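Local coordinates for ABC transporter, periplasmic substrate-binding protein (Vibrio cholerae O1 biovar eltor, PDB 1TWY), which probably binds phosphate in the periplasm and delivers it to an ABC-type transporter in the inner membrane, at residues 30-35 with 56-61; 37-42 with 79-84; 110-115 with 196-201. One frame throughout, in Å; residues are numbered along the deposited sequence.

In the fold
From the N terminus, strand 29-34 leads to helix 36-52, which carries the chain back, and strand 57-62 then runs parallel to strand 29-34. Interaction 1 closes this loop as a beta-alpha-beta unit. Interaction 2 starts inside that loop, on the helix, and reaches past its end to strand 79-82, so the two contacts cross along the chain. They touch through strands 29-34 and 79-82, which are sheet neighbours, and both meet the same phosphate ion. Interaction 3 follows in series and closes a loop of 80 residues. It ties the turn after strand 96-109 to the start of strand 200-205, on the opposite side of the chain's centre, its centre about 42 Å from that of interaction 1.

Interaction 1. Residues 30-35 with 56-61; sequences ITISGS and TYVAVQ. With PO4 (phosphate ion), chain I.
Ile32 and Val60 pair as neighbours in two parallel strands, 30-34 and 57-61, whose axes approach to 4.7 Å at 17°. Five backbone hydrogen bonds join the edges. They run from Ile30 N to Tyr57 O, Ala59 N to Ile30 O, Ile32 N to Ala59 O, Gln61 N to Ile32 O and Gly34 N to Gln61 O.

On the apolar face the main bump is the CG2 methyl of Ile32. It fits between two valines, 3.9 Å from Val58 CG1 and 3.9 Å from Val60 CG2. Ile32 CG1 is anti to the backbone N (chi1 177°), which puts CG2 between the N and the carbonyl carbon. Ile30 meets Val58 at a longer distance, CB to CG2 4.3 Å. Strand 29-34, helix 36-52 and strand 57-62 form a beta-alpha-beta unit, with the helix packed on this face, where Met42 touches both Ile32 and Val60.

The other face carries Thr31, Ser33, Ala59 and Gln61. The extended Gln61 chain runs back above the gap between the strands and meets Thr31 and Ser33. Thr31 CG2 lies against the flat of the amide, 3.4 Å from Gln61 CD and nearly as close to its O and N. Gln61 NE2 comes within 2.7 Å of Ser33 OG, but the bond is bent (118° at the hydrogen) and weak. Ala59 CB is a small bump, 3.8 Å from Ile30 O.

Gly34 ends the strand. Ser35 follows at the N-cap of the helix. Its OG donates to phosphate O1 at 2.6 Å and also caps Val38 N.

The chemistry is divided. Main-chain bonds set the register, methyl groups fill the helix side, a weak polar bond lies on the other side, and the N-cap serine just past the strand gives its hydroxyl to the anion.

Interaction 2. Residues 37-42 with 79-84; sequences SVARIM and IAMTSR. With PO4 (phosphate ion), chain I.
Val38, on helix 37-42, faces Met81, on strand 79-82, across segment axes that come within 8.1 Å and make an angle of 117°. Side chains make most of the direct contact. Met81, a selenomethionine, sends an extended side chain to the helix. Its CG stands between the backbone N and the carbonyl carbon (chi1 59°), which brings it against Val38 CB. Val38 and Met81 slide past each other in opposite directions, with Val38 CG1 3.7 Å from Met81 SE. The selenium also rests 3.8 Å from CB of Met42, a selenomethionine of the helix. The terminal Met81 CE reaches Ala39 CB at 4.1 Å. The second branch of Val38, CG2, lies 3.4 Å from Thr82 O.

Near the helix start the contact turns polar. Ser37 and Ser83 meet through their CB atoms, and their hydroxyls converge on one phosphate oxygen. Ser37 OG donates to phosphate O1 at 2.6 Å, and Ser83 OG to the same O1 at 2.7 Å. Ser37 N adds a longer bond to O1, at 3.2 Å. The helix N terminus would be expected to favour an anion here. Ser37 OG is also bonded to Arg237 NH1. A phosphate held at a helix start by serines is consistent with the substrate site of a phosphate receptor, although this ion probably came from the crystallisation liquor.

Strand 29-34 lies beside the contact and places Ile32 against both selenomethionines. Strand 236-243 brings Phe239 to Val38 and Ile241 to Met42, and helix 250-260 adds Phe255 and Leu259 around Met42.

Interaction 3. Residues 110-115 with 196-201; sequences NQANPV and HNTQAV
A water-bridged contact between two turns joins Asn110 and Asn113 to Thr198 and Ala200. It sits where strand 96-109 ends and its antiparallel neighbour, strand 200-205, begins. One water takes four hydrogen bonds. It accepts from Asn110 N at 2.9 Å and from Asn113 ND2 at 2.9 Å. It donates to Thr198 O at 2.7 Å and to Ala200 O at 2.7 Å. Two donors of one turn and two acceptors of the other thus share a single molecule.

Direct contact is mostly packing by Asn110. Its CG is anti to the backbone N (chi1 -175°), which sets the side chain alongside Thr198, pointing the same way. Asn110 CB lies 3.6 Å from Thr198 CA, and the amide nitrogen passes close to the peptide joining Asn197 and Thr198. That nitrogen has its hydrogen bond with Val194 O, at the end of helix 187-196. The methyl CG2 of Thr198 faces Asn110 OD1 at 3.9 Å, while Thr198 OG1 is bonded to Gln142 NE2.

Within the first turn, Asn113 N donates to Asn110 O. Asn110 OD1 also accepts from Ala112 N at 2.9 Å, with the donor tilted 23° from the carbonyl plane. Bonding continues past the turn, where Asn113 OD1 accepts from Val115 N at 3.0 Å. The Asn113 amide therefore works at both ends, since its nitrogen holds the water.

Residues 110-113 and 197-200 each form a type I beta turn. Asn110 and Asn113 start successive Asx turns. The water joins these turns at the junction of strands 96-109 and 200-205.

Interaction 1. Residues 30-35 with 56-61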
loop_
_atom_site.group_PDB
_atom_site.type_symbol
_atom_site.label_atom_id
_atom_site.label_comp_id
_atom_site.label_asym_id
_atom_site.label_seq_id
_atom_site.Cartn_x
_atom_site.Cartn_y
_atom_site.Cartn_z
ATOM N N ILE A 30 1.217 5.763 -24.716
ATOM C CA ILE A 30 1.056 4.554 -23.925
ATOM C C ILE A 30 0.203 5.051 -22.772
ATOM O O ILE A 30 0.468 6.074 -22.232
ATOM C CB ILE A 30 2.418 4.021 -23.363
ATOM C CG1 ILE A 30 3.256 3.402 -24.476
ATOM C CG2 ILE A 30 2.232 2.944 -22.375
ATOM C CD1 ILE A 30 4.728 3.204 -24.094
ATOM N N THR A 31 -0.779 4.284 -22.383
ATOM C CA THR A 31 -1.675 4.705 -21.278
ATOM C C THR A 31 -1.483 3.651 -20.217
ATOM O O THR A 31 -1.686 2.461 -20.483
ATOM C CB THR A 31 -3.083 4.670 -21.747
ATOM O OG1 THR A 31 -3.237 5.536 -22.875
ATOM C CG2 THR A 31 -4.082 5.166 -20.655
ATOM N N ILE A 32 -1.060 4.047 -19.011
ATOM C CA ILE A 32 -0.963 3.110 -17.931
ATOM C C ILE A 32 -1.960 3.598 -16.863
ATOM O O ILE A 32 -1.840 4.723 -16.389
ATOM C CB ILE A 32 0.541 2.990 -17.419
ATOM C CG1 ILE A 32 0.638 2.068 -16.228
ATOM C CG2 ILE A 32 1.152 4.323 -17.073
ATOM C CD1 ILE A 32 2.096 1.526 -15.944
ATOM N N SER A 33 -2.853 2.724 -16.444
ATOM C CA SER A 33 -3.996 3.095 -15.613
ATOM C C SER A 33 -4.076 2.257 -14.417
ATOM O O SER A 33 -3.868 1.050 -14.473
ATOM C CB SER A 33 -5.258 2.918 -16.469
ATOM O OG SER A 33 -5.021 3.644 -17.685
ATOM N N GLY A 34 -4.552 2.869 -13.321
ATOM C CA GLY A 34 -4.966 2.124 -12.151
ATOM C C GLY A 34 -4.607 2.816 -10.846
ATOM O O GLY A 34 -4.816 4.007 -10.674
ATOM N N SER A 35 -4.042 2.031 -9.997
ATOM C CA SER A 35 -3.642 2.411 -8.678
ATOM C C SER A 35 -3.028 3.763 -8.507
ATOM O O SER A 35 -2.046 4.110 -9.139
ATOM C CB SER A 35 -2.734 1.336 -8.065
ATOM O OG SER A 35 -2.114 1.765 -6.869
ATOM N N THR A 56 7.192 9.727 -27.097
ATOM C CA THR A 56 6.094 8.858 -26.625
ATOM C C THR A 56 5.580 9.349 -25.310
ATOM O O THR A 56 6.354 9.452 -24.360
ATOM C CB THR A 56 6.484 7.367 -26.673
ATOM O OG1 THR A 56 7.891 7.203 -26.736
ATOM C CG2 THR A 56 6.123 6.793 -28.026
ATOM N N TYR A 57 4.326 9.795 -25.291
ATOM C CA TYR A 57 3.785 10.335 -24.099
ATOM C C TYR A 57 3.253 9.098 -23.307
ATOM O O TYR A 57 2.518 8.260 -23.855
ATOM C CB TYR A 57 2.717 11.363 -24.396
ATOM C CG TYR A 57 2.047 11.898 -23.146
ATOM C CD1 TYR A 57 2.797 12.538 -22.135
ATOM C CD2 TYR A 57 0.673 11.754 -22.962
ATOM C CE1 TYR A 57 2.167 13.027 -20.976
ATOM C CE2 TYR A 57 0.040 12.233 -21.825
ATOM C CZ TYR A 57 0.788 12.865 -20.838
ATOM O OH TYR A 57 0.134 13.319 -19.710
ATOM N N VAL A 58 3.694 8.968 -22.059
ATOM C CA VAL A 58 3.135 7.986 -21.153
ATOM C C VAL A 58 2.112 8.703 -20.278
ATOM O O VAL A 58 2.436 9.511 -19.412
ATOM C CB VAL A 58 4.239 7.229 -20.319
ATOM C CG1 VAL A 58 3.639 6.178 -19.382
ATOM C CG2 VAL A 58 5.180 6.486 -21.185
ATOM N N ALA A 59 0.875 8.374 -20.491
ATOM C CA ALA A 59 -0.228 8.906 -19.706
ATOM C C ALA A 59 -0.458 8.036 -18.460
ATOM O O ALA A 59 -0.905 6.884 -18.608
ATOM C CB ALA A 59 -1.459 8.919 -20.557
ATOM N N VAL A 60 -0.241 8.595 -17.275
ATOM C CA VAL A 60 -0.368 7.851 -16.055
ATOM C C VAL A 60 -1.715 8.255 -15.512
ATOM O O VAL A 60 -1.911 9.405 -15.161
ATOM C CB VAL A 60 0.783 8.160 -15.043
ATOM C CG1 VAL A 60 0.623 7.331 -13.728
ATOM C CG2 VAL A 60 2.105 7.879 -15.667
ATOM N N GLN A 61 -2.596 7.301 -15.326
ATOM C CA GLN A 61 -3.954 7.585 -14.962
ATOM C C GLN A 61 -4.267 6.977 -13.634
ATOM O O GLN A 61 -4.508 5.792 -13.536
ATOM C CB GLN A 61 -4.943 6.993 -15.991
ATOM C CG GLN A 61 -4.788 7.526 -17.366
ATOM C CD GLN A 61 -5.842 7.024 -18.395
ATOM O OE1 GLN A 61 -6.127 7.768 -19.368
ATOM N NE2 GLN A 61 -6.471 5.898 -18.151
HETATM P P PO4 I . -5.323 2.280 -5.113
HETATM O O1 PO4 I . -3.806 2.124 -4.913
HETATM O O2 PO4 I . -6.003 2.377 -3.633
HETATM O O3 PO4 I . -5.695 3.578 -5.922
HETATM O O4 PO4 I . -6.028 1.095 -5.737
#

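Interaction 2. Residues 37-42 with 79-84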
loop_
_atom_site.group_PDB
_atom_site.type_symbol
_atom_site.label_atom_id
_atom_site.label_comp_id
_atom_site.label_asym_id
_atom_site.label_seq_id
_atom_site.Cartn_x
_atom_site.Cartn_y
_atom_site.Cartn_z
ATOM N N SER A 37 -1.850 4.585 -5.609
ATOM C CA SER A 37 -0.619 4.234 -4.815
ATOM C C SER A 37 0.600 4.087 -5.780
ATOM O O SER A 37 1.654 4.722 -5.612
ATOM C CB SER A 37 -0.854 3.012 -3.952
ATOM O OG SER A 37 -2.146 3.113 -3.194
ATOM N N VAL A 38 0.442 3.285 -6.810
ATOM C CA VAL A 38 1.500 3.051 -7.804
ATOM C C VAL A 38 1.728 4.264 -8.605
ATOM O O VAL A 38 2.850 4.559 -9.056
ATOM C CB VAL A 38 1.176 1.896 -8.683
ATOM C CG1 VAL A 38 2.406 1.579 -9.589
ATOM C CG2 VAL A 38 0.915 0.733 -7.872
ATOM N N ALA A 39 0.745 5.119 -8.841
ATOM C CA ALA A 39 0.910 6.254 -9.730
ATOM C C ALA A 39 1.949 7.280 -9.160
ATOM O O ALA A 39 2.536 7.977 -9.909
ATOM C CB ALA A 39 -0.398 6.976 -9.945
ATOM N N ARG A 40 2.079 7.365 -7.872
ATOM C CA ARG A 40 3.060 8.281 -7.178
ATOM C C ARG A 40 4.476 7.956 -7.750
ATOM O O ARG A 40 5.139 8.785 -8.357
ATOM C CB ARG A 40 2.999 8.032 -5.658
ATOM C CG ARG A 40 1.600 8.401 -5.037
ATOM C CD ARG A 40 1.628 8.604 -3.502
ATOM N NE ARG A 40 2.689 9.552 -3.166
ATOM C CZ ARG A 40 3.671 9.333 -2.298
ATOM N NH1 ARG A 40 3.774 8.174 -1.640
ATOM N NH2 ARG A 40 4.566 10.288 -2.092
ATOM N N ILE A 41 4.844 6.695 -7.802
ATOM C CA ILE A 41 6.179 6.359 -8.361
ATOM C C ILE A 41 6.150 6.279 -9.868
ATOM O O ILE A 41 7.091 6.661 -10.523
ATOM C CB ILE A 41 6.756 5.110 -7.685
ATOM C CG1 ILE A 41 8.222 4.855 -8.044
ATOM C CG2 ILE A 41 5.943 3.805 -8.007
ATOM C CD1 ILE A 41 9.228 6.065 -7.645
HETATM N N MSE A 42 4.989 5.904 -10.449
HETATM C CA MSE A 42 4.949 5.816 -11.909
HETATM C C MSE A 42 5.108 7.148 -12.590
HETATM O O MSE A 42 5.684 7.248 -13.662
HETATM C CB MSE A 42 3.695 5.061 -12.453
HETATM C CG MSE A 42 3.603 4.788 -13.869
HETATM SE SE MSE A 42 5.061 3.502 -14.349
HETATM C CE MSE A 42 4.634 2.016 -13.194
ATOM N N ILE A 79 -1.413 -0.692 -20.148
ATOM C CA ILE A 79 -0.857 -1.257 -18.955
ATOM C C ILE A 79 -1.756 -0.992 -17.795
ATOM O O ILE A 79 -2.224 0.095 -17.739
ATOM C CB ILE A 79 0.627 -0.742 -18.678
ATOM C CG1 ILE A 79 1.481 -0.953 -19.950
ATOM C CG2 ILE A 79 1.197 -1.514 -17.502
ATOM C CD1 ILE A 79 2.858 -0.322 -19.922
ATOM N N ALA A 80 -1.969 -1.892 -16.856
ATOM C CA ALA A 80 -2.635 -1.483 -15.639
ATOM C C ALA A 80 -1.602 -1.554 -14.486
ATOM O O ALA A 80 -0.619 -2.289 -14.498
ATOM C CB ALA A 80 -3.831 -2.291 -15.348
HETATM N N MSE A 81 -1.909 -0.829 -13.400
HETATM C CA MSE A 81 -1.100 -0.908 -12.243
HETATM C C MSE A 81 -2.074 -1.130 -11.036
HETATM O O MSE A 81 -3.161 -0.544 -11.007
HETATM C CB MSE A 81 -0.202 0.343 -12.091
HETATM C CG MSE A 81 -0.891 1.554 -12.006
HETATM SE SE MSE A 81 0.418 3.109 -12.365
HETATM C CE MSE A 81 -1.188 4.108 -12.733
ATOM N N THR A 82 -1.709 -2.008 -10.132
ATOM C CA THR A 82 -2.517 -2.280 -8.947
ATOM C C THR A 82 -1.637 -2.224 -7.733
ATOM O O THR A 82 -0.472 -2.408 -7.786
ATOM C CB THR A 82 -3.240 -3.651 -8.950
ATOM O OG1 THR A 82 -2.308 -4.748 -8.791
ATOM C CG2 THR A 82 -4.043 -3.875 -10.221
ATOM N N SER A 83 -2.257 -1.973 -6.572
ATOM C CA SER A 83 -1.630 -2.109 -5.291
ATOM C C SER A 83 -2.107 -3.278 -4.436
ATOM O O SER A 83 -2.053 -3.266 -3.176
ATOM C CB SER A 83 -1.776 -0.772 -4.596
ATOM O OG SER A 83 -3.198 -0.490 -4.490
ATOM N N ARG A 84 -2.600 -4.306 -5.086
ATOM C CA ARG A 84 -3.125 -5.527 -4.486
ATOM C C ARG A 84 -3.042 -6.622 -5.476
ATOM O O ARG A 84 -2.928 -6.370 -6.682
ATOM C CB ARG A 84 -4.572 -5.398 -4.077
ATOM C CG ARG A 84 -5.465 -5.044 -5.231
ATOM C CD ARG A 84 -6.924 -5.051 -4.831
ATOM N NE ARG A 84 -7.857 -4.648 -5.886
ATOM C CZ ARG A 84 -8.307 -5.461 -6.841
ATOM N NH1 ARG A 84 -7.816 -6.667 -6.970
ATOM N NH2 ARG A 84 -9.194 -5.017 -7.748
HETATM P P PO4 I . -5.323 2.280 -5.113
HETATM O O1 PO4 I . -3.806 2.124 -4.913
HETATM O O2 PO4 I . -6.003 2.377 -3.633
HETATM O O3 PO4 I . -5.695 3.578 -5.922
HETATM O O4 PO4 I . -6.028 1.095 -5.737
#

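Interaction 3. Residues 110-115 with 196-201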
loop_
_atom_site.group_PDB
_atom_site.type_symbol
_atom_site.label_atom_id
_atom_site.label_comp_id
_atom_site.label_asym_id
_atom_site.label_seq_id
_atom_site.Cartn_x
_atom_site.Cartn_y
_atom_site.Cartn_z
ATOM N N ASN A 110 2.831 5.691 20.594
ATOM C CA ASN A 110 3.557 6.799 21.270
ATOM C C ASN A 110 4.816 6.216 21.938
ATOM O O ASN A 110 4.849 5.060 22.424
ATOM C CB ASN A 110 2.662 7.400 22.342
ATOM C CG ASN A 110 3.276 8.599 22.979
ATOM O OD1 ASN A 110 4.092 8.458 23.932
ATOM N ND2 ASN A 110 2.867 9.774 22.555
ATOM N N GLN A 111 5.932 6.989 21.839
ATOM C CA GLN A 111 7.183 6.563 22.466
ATOM C C GLN A 111 7.062 5.991 23.905
ATOM O O GLN A 111 7.868 5.150 24.239
ATOM C CB GLN A 111 8.179 7.700 22.563
ATOM C CG GLN A 111 9.622 7.261 22.736
ATOM C CD GLN A 111 10.084 6.240 21.655
ATOM O OE1 GLN A 111 10.162 6.570 20.493
ATOM N NE2 GLN A 111 10.356 5.028 22.082
ATOM N N ALA A 112 6.148 6.507 24.686
ATOM C CA ALA A 112 5.952 6.084 26.047
ATOM C C ALA A 112 5.301 4.724 26.162
ATOM O O ALA A 112 5.400 4.046 27.200
ATOM C CB ALA A 112 5.207 7.096 26.806
ATOM N N ASN A 113 4.603 4.311 25.129
ATOM C CA ASN A 113 3.898 3.025 25.204
ATOM C C ASN A 113 4.863 1.834 25.302
ATOM O O ASN A 113 5.716 1.614 24.493
ATOM C CB ASN A 113 2.972 2.960 24.025
ATOM C CG ASN A 113 1.992 1.825 24.081
ATOM O OD1 ASN A 113 2.269 0.762 24.681
ATOM N ND2 ASN A 113 0.880 1.995 23.329
ATOM N N PRO A 114 4.765 1.004 26.375
ATOM C CA PRO A 114 5.677 -0.141 26.489
ATOM C C PRO A 114 5.534 -1.262 25.497
ATOM O O PRO A 114 6.448 -2.094 25.394
ATOM C CB PRO A 114 5.408 -0.666 27.935
ATOM C CG PRO A 114 4.066 -0.160 28.292
ATOM C CD PRO A 114 3.928 1.187 27.567
ATOM N N VAL A 115 4.400 -1.326 24.806
ATOM C CA VAL A 115 4.158 -2.362 23.838
ATOM C C VAL A 115 5.217 -2.294 22.739
ATOM O O VAL A 115 5.604 -1.208 22.251
ATOM C CB VAL A 115 2.716 -2.231 23.288
ATOM C CG1 VAL A 115 2.428 -3.099 22.097
ATOM C CG2 VAL A 115 1.688 -2.497 24.454
ATOM N N HIS A 196 1.714 12.956 20.213
ATOM C CA HIS A 196 1.089 13.782 21.249
ATOM C C HIS A 196 0.045 13.099 22.129
ATOM O O HIS A 196 -0.464 13.756 23.038
ATOM C CB HIS A 196 0.464 15.002 20.611
ATOM C CG HIS A 196 1.412 16.090 20.334
ATOM N ND1 HIS A 196 1.290 16.904 19.252
ATOM C CD2 HIS A 196 2.499 16.534 21.003
ATOM C CE1 HIS A 196 2.248 17.815 19.265
ATOM N NE2 HIS A 196 2.970 17.634 20.323
ATOM N N ASN A 197 -0.176 11.799 21.892
ATOM C CA ASN A 197 -1.181 11.038 22.634
ATOM C C ASN A 197 -0.672 9.698 22.979
ATOM O O ASN A 197 -0.661 8.794 22.158
ATOM C CB ASN A 197 -2.525 11.029 21.851
ATOM C CG ASN A 197 -3.073 12.360 21.626
ATOM O OD1 ASN A 197 -3.761 12.886 22.536
ATOM N ND2 ASN A 197 -2.781 12.970 20.455
ATOM N N THR A 198 -0.306 9.512 24.238
ATOM C CA THR A 198 0.178 8.244 24.804
ATOM C C THR A 198 -0.733 7.028 24.493
ATOM O O THR A 198 -0.267 5.930 24.360
ATOM C CB THR A 198 0.366 8.322 26.332
ATOM O OG1 THR A 198 -0.781 8.809 26.970
ATOM C CG2 THR A 198 1.453 9.354 26.710
ATOM N N GLN A 199 -2.048 7.311 24.360
ATOM C CA GLN A 199 -3.052 6.273 24.141
ATOM C C GLN A 199 -3.206 5.819 22.698
ATOM O O GLN A 199 -3.911 4.871 22.462
ATOM C CB GLN A 199 -4.421 6.747 24.625
ATOM C CG GLN A 199 -5.156 7.892 23.847
ATOM C CD GLN A 199 -4.908 9.312 24.317
ATOM O OE1 GLN A 199 -3.811 9.585 24.764
ATOM N NE2 GLN A 199 -5.893 10.213 24.219
ATOM N N ALA A 200 -2.611 6.524 21.713
ATOM C CA ALA A 200 -2.986 6.291 20.351
ATOM C C ALA A 200 -2.173 5.199 19.651
ATOM O O ALA A 200 -1.041 4.882 19.981
ATOM C CB ALA A 200 -2.773 7.655 19.531
ATOM N N VAL A 201 -2.845 4.554 18.704
ATOM C CA VAL A 201 -2.242 3.660 17.742
ATOM C C VAL A 201 -2.701 3.998 16.407
ATOM O O VAL A 201 -3.859 4.444 16.135
ATOM C CB VAL A 201 -2.568 2.152 17.981
ATOM C CG1 VAL A 201 -4.033 1.862 18.048
ATOM C CG2 VAL A 201 -1.764 1.183 17.077
HETATM O O HOH W 1 0.556 4.646 22.147
#